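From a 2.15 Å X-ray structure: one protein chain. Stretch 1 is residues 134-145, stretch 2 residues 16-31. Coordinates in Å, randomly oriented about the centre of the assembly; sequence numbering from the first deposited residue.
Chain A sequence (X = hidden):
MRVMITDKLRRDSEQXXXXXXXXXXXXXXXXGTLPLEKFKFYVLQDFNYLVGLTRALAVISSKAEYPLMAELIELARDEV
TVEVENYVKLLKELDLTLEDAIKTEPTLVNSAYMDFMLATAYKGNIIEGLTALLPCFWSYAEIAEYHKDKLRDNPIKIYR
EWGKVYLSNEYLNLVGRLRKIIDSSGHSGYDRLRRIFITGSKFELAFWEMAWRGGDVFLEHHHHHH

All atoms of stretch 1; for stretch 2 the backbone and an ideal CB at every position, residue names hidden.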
# COMPACT_ATOMS: atom_id res chain seq x y z
N LEU A 134 6.79 -18.35 2.79
CA LEU A 134 7.61 -19.49 3.16
C LEU A 134 6.94 -20.84 2.87
O LEU A 134 7.57 -21.76 2.34
CB LEU A 134 8.02 -19.38 4.63
CG LEU A 134 9.15 -20.29 5.11
CD1 LEU A 134 10.41 -20.08 4.24
CD2 LEU A 134 9.43 -19.99 6.55
N PRO A 135 5.64 -20.98 3.22
CA PRO A 135 5.05 -22.28 2.91
C PRO A 135 5.26 -22.58 1.43
O PRO A 135 5.57 -23.70 1.05
CB PRO A 135 3.58 -22.08 3.27
CG PRO A 135 3.66 -21.08 4.44
CD PRO A 135 4.71 -20.11 3.95
N CYS A 136 5.11 -21.55 0.59
CA CYS A 136 5.31 -21.73 -0.85
C CYS A 136 6.70 -22.28 -1.17
O CYS A 136 6.84 -23.42 -1.61
CB CYS A 136 5.14 -20.40 -1.60
SG CYS A 136 5.92 -20.41 -3.25
N PHE A 137 7.72 -21.47 -0.94
CA PHE A 137 9.10 -21.87 -1.22
C PHE A 137 9.53 -23.15 -0.49
O PHE A 137 10.08 -24.07 -1.11
CB PHE A 137 10.07 -20.74 -0.85
CG PHE A 137 10.03 -19.54 -1.77
CD1 PHE A 137 9.07 -18.55 -1.61
CD2 PHE A 137 10.97 -19.39 -2.79
CE1 PHE A 137 9.06 -17.42 -2.45
CE2 PHE A 137 10.97 -18.27 -3.63
CZ PHE A 137 10.01 -17.28 -3.46
N TRP A 138 9.27 -23.22 0.81
CA TRP A 138 9.69 -24.35 1.63
C TRP A 138 9.00 -25.69 1.35
O TRP A 138 9.68 -26.70 1.18
CB TRP A 138 9.55 -23.97 3.11
CG TRP A 138 10.27 -24.86 4.08
CD1 TRP A 138 11.06 -25.95 3.79
CD2 TRP A 138 10.24 -24.76 5.51
NE1 TRP A 138 11.53 -26.52 4.95
CE2 TRP A 138 11.04 -25.81 6.02
CE3 TRP A 138 9.62 -23.88 6.41
CZ2 TRP A 138 11.23 -26.00 7.40
CZ3 TRP A 138 9.81 -24.07 7.78
CH2 TRP A 138 10.61 -25.13 8.26
N SER A 139 7.67 -25.70 1.28
CA SER A 139 6.96 -26.93 1.02
C SER A 139 7.33 -27.59 -0.32
O SER A 139 7.36 -28.80 -0.41
CB SER A 139 5.44 -26.71 1.05
OG SER A 139 5.00 -26.00 -0.10
N TYR A 140 7.61 -26.79 -1.35
CA TYR A 140 7.96 -27.36 -2.64
C TYR A 140 9.28 -28.12 -2.56
O TYR A 140 9.46 -29.14 -3.24
CB TYR A 140 8.04 -26.26 -3.72
CG TYR A 140 6.72 -26.04 -4.43
CD1 TYR A 140 5.57 -25.64 -3.73
CD2 TYR A 140 6.59 -26.31 -5.80
CE1 TYR A 140 4.33 -25.54 -4.38
CE2 TYR A 140 5.37 -26.21 -6.45
CZ TYR A 140 4.24 -25.83 -5.75
OH TYR A 140 3.04 -25.75 -6.41
N ALA A 141 10.19 -27.64 -1.73
CA ALA A 141 11.46 -28.32 -1.55
C ALA A 141 11.26 -29.57 -0.70
O ALA A 141 11.83 -30.62 -1.00
CB ALA A 141 12.47 -27.38 -0.89
N GLU A 142 10.45 -29.46 0.36
CA GLU A 142 10.21 -30.59 1.25
C GLU A 142 9.46 -31.71 0.54
O GLU A 142 9.71 -32.89 0.80
CB GLU A 142 9.41 -30.18 2.49
CG GLU A 142 10.18 -29.43 3.54
CD GLU A 142 11.32 -30.22 4.15
OE1 GLU A 142 11.20 -31.46 4.31
OE2 GLU A 142 12.35 -29.60 4.50
N ILE A 143 8.54 -31.34 -0.34
CA ILE A 143 7.78 -32.32 -1.09
C ILE A 143 8.73 -33.13 -1.97
O ILE A 143 8.67 -34.36 -1.99
CB ILE A 143 6.72 -31.65 -1.99
CG1 ILE A 143 5.61 -31.00 -1.13
CG2 ILE A 143 6.11 -32.67 -2.92
CD1 ILE A 143 4.59 -30.17 -1.96
N ALA A 144 9.62 -32.45 -2.69
CA ALA A 144 10.58 -33.12 -3.56
C ALA A 144 11.48 -34.02 -2.72
O ALA A 144 11.70 -35.18 -3.07
CB ALA A 144 11.41 -32.11 -4.33
N GLU A 145 11.99 -33.48 -1.62
CA GLU A 145 12.85 -34.27 -0.73
C GLU A 145 12.08 -35.51 -0.30
O GLU A 145 12.61 -36.62 -0.34
CB GLU A 145 13.25 -33.42 0.49
CG GLU A 145 14.08 -34.14 1.55
CD GLU A 145 15.42 -34.63 1.03
OE1 GLU A 145 15.99 -33.96 0.15
OE2 GLU A 145 15.90 -35.69 1.51
N UNK A 16 -0.91 -30.55 8.54
CA UNK A 16 -1.34 -30.20 7.20
C UNK A 16 -0.23 -30.47 6.17
O UNK A 16 -0.53 -30.80 5.03
CB UNK A 16 -1.76 -28.73 7.15
N UNK A 17 1.04 -30.37 6.57
CA UNK A 17 2.12 -30.66 5.63
C UNK A 17 2.09 -32.15 5.27
O UNK A 17 2.37 -32.53 4.14
CB UNK A 17 3.48 -30.27 6.22
N UNK A 18 1.72 -32.98 6.24
CA UNK A 18 1.61 -34.41 5.99
C UNK A 18 0.55 -34.64 4.90
O UNK A 18 0.75 -35.42 3.96
CB UNK A 18 1.25 -35.16 7.27
N UNK A 19 -0.59 -33.95 5.01
CA UNK A 19 -1.65 -34.09 4.01
C UNK A 19 -1.13 -33.58 2.65
O UNK A 19 -1.55 -34.05 1.60
CB UNK A 19 -2.90 -33.32 4.44
N UNK A 20 -0.23 -32.60 2.68
CA UNK A 20 0.34 -32.10 1.44
C UNK A 20 1.26 -33.16 0.84
O UNK A 20 1.22 -33.44 -0.36
CB UNK A 20 1.10 -30.79 1.68
N UNK A 21 2.12 -33.75 1.68
CA UNK A 21 3.03 -34.77 1.17
C UNK A 21 2.28 -35.97 0.60
O UNK A 21 2.72 -36.59 -0.37
CB UNK A 21 3.98 -35.23 2.28
N UNK A 22 1.13 -36.28 1.18
CA UNK A 22 0.34 -37.43 0.76
C UNK A 22 -0.80 -37.13 -0.19
O UNK A 22 -1.58 -38.03 -0.51
CB UNK A 22 -0.23 -38.12 2.00
N UNK A 23 -0.93 -35.89 -0.63
CA UNK A 23 -2.01 -35.54 -1.55
C UNK A 23 -1.84 -36.31 -2.86
O UNK A 23 -0.75 -36.39 -3.42
CB UNK A 23 -2.04 -34.03 -1.81
N UNK A 24 -2.93 -36.91 -3.36
CA UNK A 24 -2.93 -37.69 -4.60
C UNK A 24 -2.21 -36.99 -5.74
O UNK A 24 -1.35 -37.59 -6.39
CB UNK A 24 -4.37 -38.00 -5.02
N UNK A 25 -2.54 -35.73 -5.98
CA UNK A 25 -1.90 -34.98 -7.05
C UNK A 25 -0.39 -34.97 -6.88
O UNK A 25 0.36 -35.24 -7.82
CB UNK A 25 -2.44 -33.55 -7.09
N UNK A 26 0.06 -34.66 -5.66
CA UNK A 26 1.48 -34.62 -5.37
C UNK A 26 2.10 -36.02 -5.52
O UNK A 26 3.08 -36.20 -6.25
CB UNK A 26 1.72 -34.07 -3.96
N UNK A 27 1.51 -36.99 -4.83
CA UNK A 27 2.02 -38.36 -4.88
C UNK A 27 2.06 -38.88 -6.31
O UNK A 27 3.06 -39.47 -6.74
CB UNK A 27 1.16 -39.28 -4.01
N UNK A 28 1.00 -38.64 -7.07
CA UNK A 28 0.96 -39.12 -8.45
C UNK A 28 1.90 -38.38 -9.39
O UNK A 28 2.41 -38.97 -10.35
CB UNK A 28 -0.47 -39.01 -8.99
N UNK A 29 2.13 -37.11 -9.11
CA UNK A 29 3.01 -36.32 -9.96
C UNK A 29 4.43 -36.85 -9.81
O UNK A 29 5.15 -37.01 -10.79
CB UNK A 29 2.94 -34.83 -9.61
N UNK A 30 4.83 -37.12 -8.57
CA UNK A 30 6.18 -37.60 -8.31
C UNK A 30 6.39 -39.07 -8.65
O UNK A 30 7.50 -39.47 -8.98
CB UNK A 30 6.53 -37.37 -6.84
N UNK A 31 5.34 -39.87 -8.57
CA UNK A 31 5.49 -41.29 -8.91
C UNK A 31 5.51 -41.43 -10.43
O UNK A 31 6.18 -42.31 -10.97
CB UNK A 31 4.36 -42.13 -8.30

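Position 16 lies in a helix with its CB far from stretch 1, so geometry there sets little limit; it is I16, which makes no contact.

At position 17 the ideal CB has nothing of stretch 1 within 5.5 Å and CA-to-CB points sideways, yet the CA is 7.7 Å from the CA of S139. Such a gap calls for a long side chain, and the surface beyond it, made of P135, W138, S139 and the aliphatic part of E142, favours a broad apolar one: aromatic, leucine or methionine. The residue is W17, at chi1 -83° (m). Its ring is a knob among those four residues. S139 CB lies over one face, 4.1 Å from the centroid of the six-membered ring and 18° off the normal, a CH-pi contact. The ring edge meets the face of W138 at 74° between planes, with W17 CH2 3.7 Å from W138 CG, while W17 CZ3 comes 3.6 Å from E142 CG. W138 NE1 donates to E142 OE2 (3.2 Å), a bond within stretch 1 that links two walls of this pocket.

Positions 18 and 19 are out of reach of stretch 1, and polar or charged residues would fit as well as any; they are K18 and K19.

Position 20 points toward stretch 1, its ideal CB 5.1 Å from I143 CD1. A medium aliphatic residue would bridge that distance without a polar partner. I20 does so, its CG2 3.5 Å from I143 CD1.

At position 21 the backbones come close, CA to CA 5.8 Å with I143, but CA-to-CB points sideways. A side chain must therefore turn back to fill the space beside E142 and I143; leucine, methionine or an aromatic could. F21 (chi1 -62°, m) brings CD1 to 3.8 Å from I143 CG1, and its ring edge to E142, CZ to CB 3.7 Å.

Position 22 is out of reach and is E22. Position 23, at phi/psi -63/133, directly precedes a helix, so a side-chain acceptor such as Ser, Thr, Asp or Asn would suit. H23 fills the role: its ND1 accepts from the backbone N of position 25 at 3.2 Å, capping the helix. Position 24 opens that helix with a phi of -46°, compatible with proline among others; it is P24. Position 25 is out of reach of stretch 1, which sets no demand on it; it is F25.

Position 26 points toward stretch 1, with its ideal CB 4.7 Å from I143 CG2. That short distance suits a small or branched apolar residue. V26 places CG1 3.4 Å from I143 CG2.

Positions 27, 28 and 29 make no contact; they are V27, Q28 and L29.

Position 30 points toward stretch 1, but its ideal CB has no neighbour there within 5.5 Å, leaving room for a long or aromatic side chain beside I143 and A144. Y30 (chi1 -82°, m) sets CE1 3.6 Å from I143 CG2 and CE2 3.9 Å from A144 CB. I143 is thereby a knob among I20, F21, V26 and Y30. A water lies 2.6 Å from Y30 OH and donates to Y140 O at 2.8 Å, linking the stretches.

Position 31 is out of reach; it is S31.

Stretch 2, residues 16-31: IWKKIFEHPFVVQLYS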
# COMPACT_ATOMS: atom_id res chain seq x y z
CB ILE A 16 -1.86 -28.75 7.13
CG1 ILE A 16 -0.85 -27.85 6.46
CG2 ILE A 16 -2.29 -28.25 8.48
CD1 ILE A 16 -1.36 -27.47 5.09
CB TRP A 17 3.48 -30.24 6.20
CG TRP A 17 3.75 -28.74 6.00
CD1 TRP A 17 2.86 -27.72 6.16
CD2 TRP A 17 4.97 -28.14 5.54
NE1 TRP A 17 3.45 -26.52 5.83
CE2 TRP A 17 4.74 -26.75 5.44
CE3 TRP A 17 6.24 -28.65 5.21
CZ2 TRP A 17 5.73 -25.86 5.02
CZ3 TRP A 17 7.22 -27.77 4.79
CH2 TRP A 17 6.96 -26.38 4.69
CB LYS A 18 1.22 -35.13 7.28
CG LYS A 18 1.02 -36.62 7.12
CD LYS A 18 0.71 -37.27 8.46
CE LYS A 18 0.37 -38.74 8.29
NZ LYS A 18 -0.02 -39.34 9.59
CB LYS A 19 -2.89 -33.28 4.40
CG LYS A 19 -3.48 -33.62 5.77
CD LYS A 19 -4.69 -32.71 6.01
CE LYS A 19 -5.23 -32.83 7.43
NZ LYS A 19 -5.58 -34.24 7.74
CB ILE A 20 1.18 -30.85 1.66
CG1 ILE A 20 0.29 -29.68 2.09
CG2 ILE A 20 1.99 -30.54 0.39
CD1 ILE A 20 1.06 -28.38 2.40
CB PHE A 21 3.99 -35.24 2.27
CG PHE A 21 4.89 -34.16 2.81
CD1 PHE A 21 5.45 -33.21 1.97
CD2 PHE A 21 5.19 -34.11 4.18
CE1 PHE A 21 6.30 -32.22 2.47
CE2 PHE A 21 6.04 -33.13 4.68
CZ PHE A 21 6.60 -32.18 3.83
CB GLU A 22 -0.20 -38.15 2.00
CG GLU A 22 0.86 -38.40 3.05
CD GLU A 22 0.36 -39.22 4.22
OE1 GLU A 22 -0.83 -39.09 4.60
OE2 GLU A 22 1.17 -39.98 4.78
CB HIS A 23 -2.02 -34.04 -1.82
CG HIS A 23 -3.30 -33.54 -2.41
ND1 HIS A 23 -3.60 -33.67 -3.75
CD2 HIS A 23 -4.38 -32.98 -1.83
CE1 HIS A 23 -4.81 -33.20 -3.97
NE2 HIS A 23 -5.31 -32.77 -2.83
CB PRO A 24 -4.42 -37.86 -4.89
CG PRO A 24 -4.98 -37.98 -3.52
CD PRO A 24 -4.27 -36.90 -2.75
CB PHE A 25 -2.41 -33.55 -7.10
CG PHE A 25 -2.09 -32.84 -8.38
CD1 PHE A 25 -3.05 -32.72 -9.38
CD2 PHE A 25 -0.83 -32.30 -8.59
CE1 PHE A 25 -2.75 -32.09 -10.57
CE2 PHE A 25 -0.52 -31.66 -9.79
CZ PHE A 25 -1.49 -31.56 -10.78
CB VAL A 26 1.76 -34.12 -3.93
CG1 VAL A 26 3.22 -34.33 -3.58
CG2 VAL A 26 1.42 -32.63 -3.81
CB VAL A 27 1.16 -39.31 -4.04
CG1 VAL A 27 1.69 -40.73 -4.16
CG2 VAL A 27 1.17 -38.88 -2.59
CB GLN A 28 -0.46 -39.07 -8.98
CG GLN A 28 -1.33 -40.18 -8.43
CD GLN A 28 -2.73 -40.15 -8.99
OE1 GLN A 28 -2.94 -39.86 -10.17
NE2 GLN A 28 -3.71 -40.45 -8.15
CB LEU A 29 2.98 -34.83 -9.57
CG LEU A 29 3.28 -33.77 -10.63
CD1 LEU A 29 3.42 -32.41 -9.94
CD2 LEU A 29 4.55 -34.09 -11.39
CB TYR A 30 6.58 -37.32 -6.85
CG TYR A 30 7.09 -35.90 -6.63
CD1 TYR A 30 6.21 -34.81 -6.55
CD2 TYR A 30 8.46 -35.64 -6.58
CE1 TYR A 30 6.69 -33.50 -6.42
CE2 TYR A 30 8.95 -34.34 -6.46
CZ TYR A 30 8.06 -33.27 -6.38
OH TYR A 30 8.57 -31.99 -6.29
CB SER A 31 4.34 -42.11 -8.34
OG SER A 31 3.13 -41.79 -9.01
O HOH W 1 7.61 -29.87 -5.14
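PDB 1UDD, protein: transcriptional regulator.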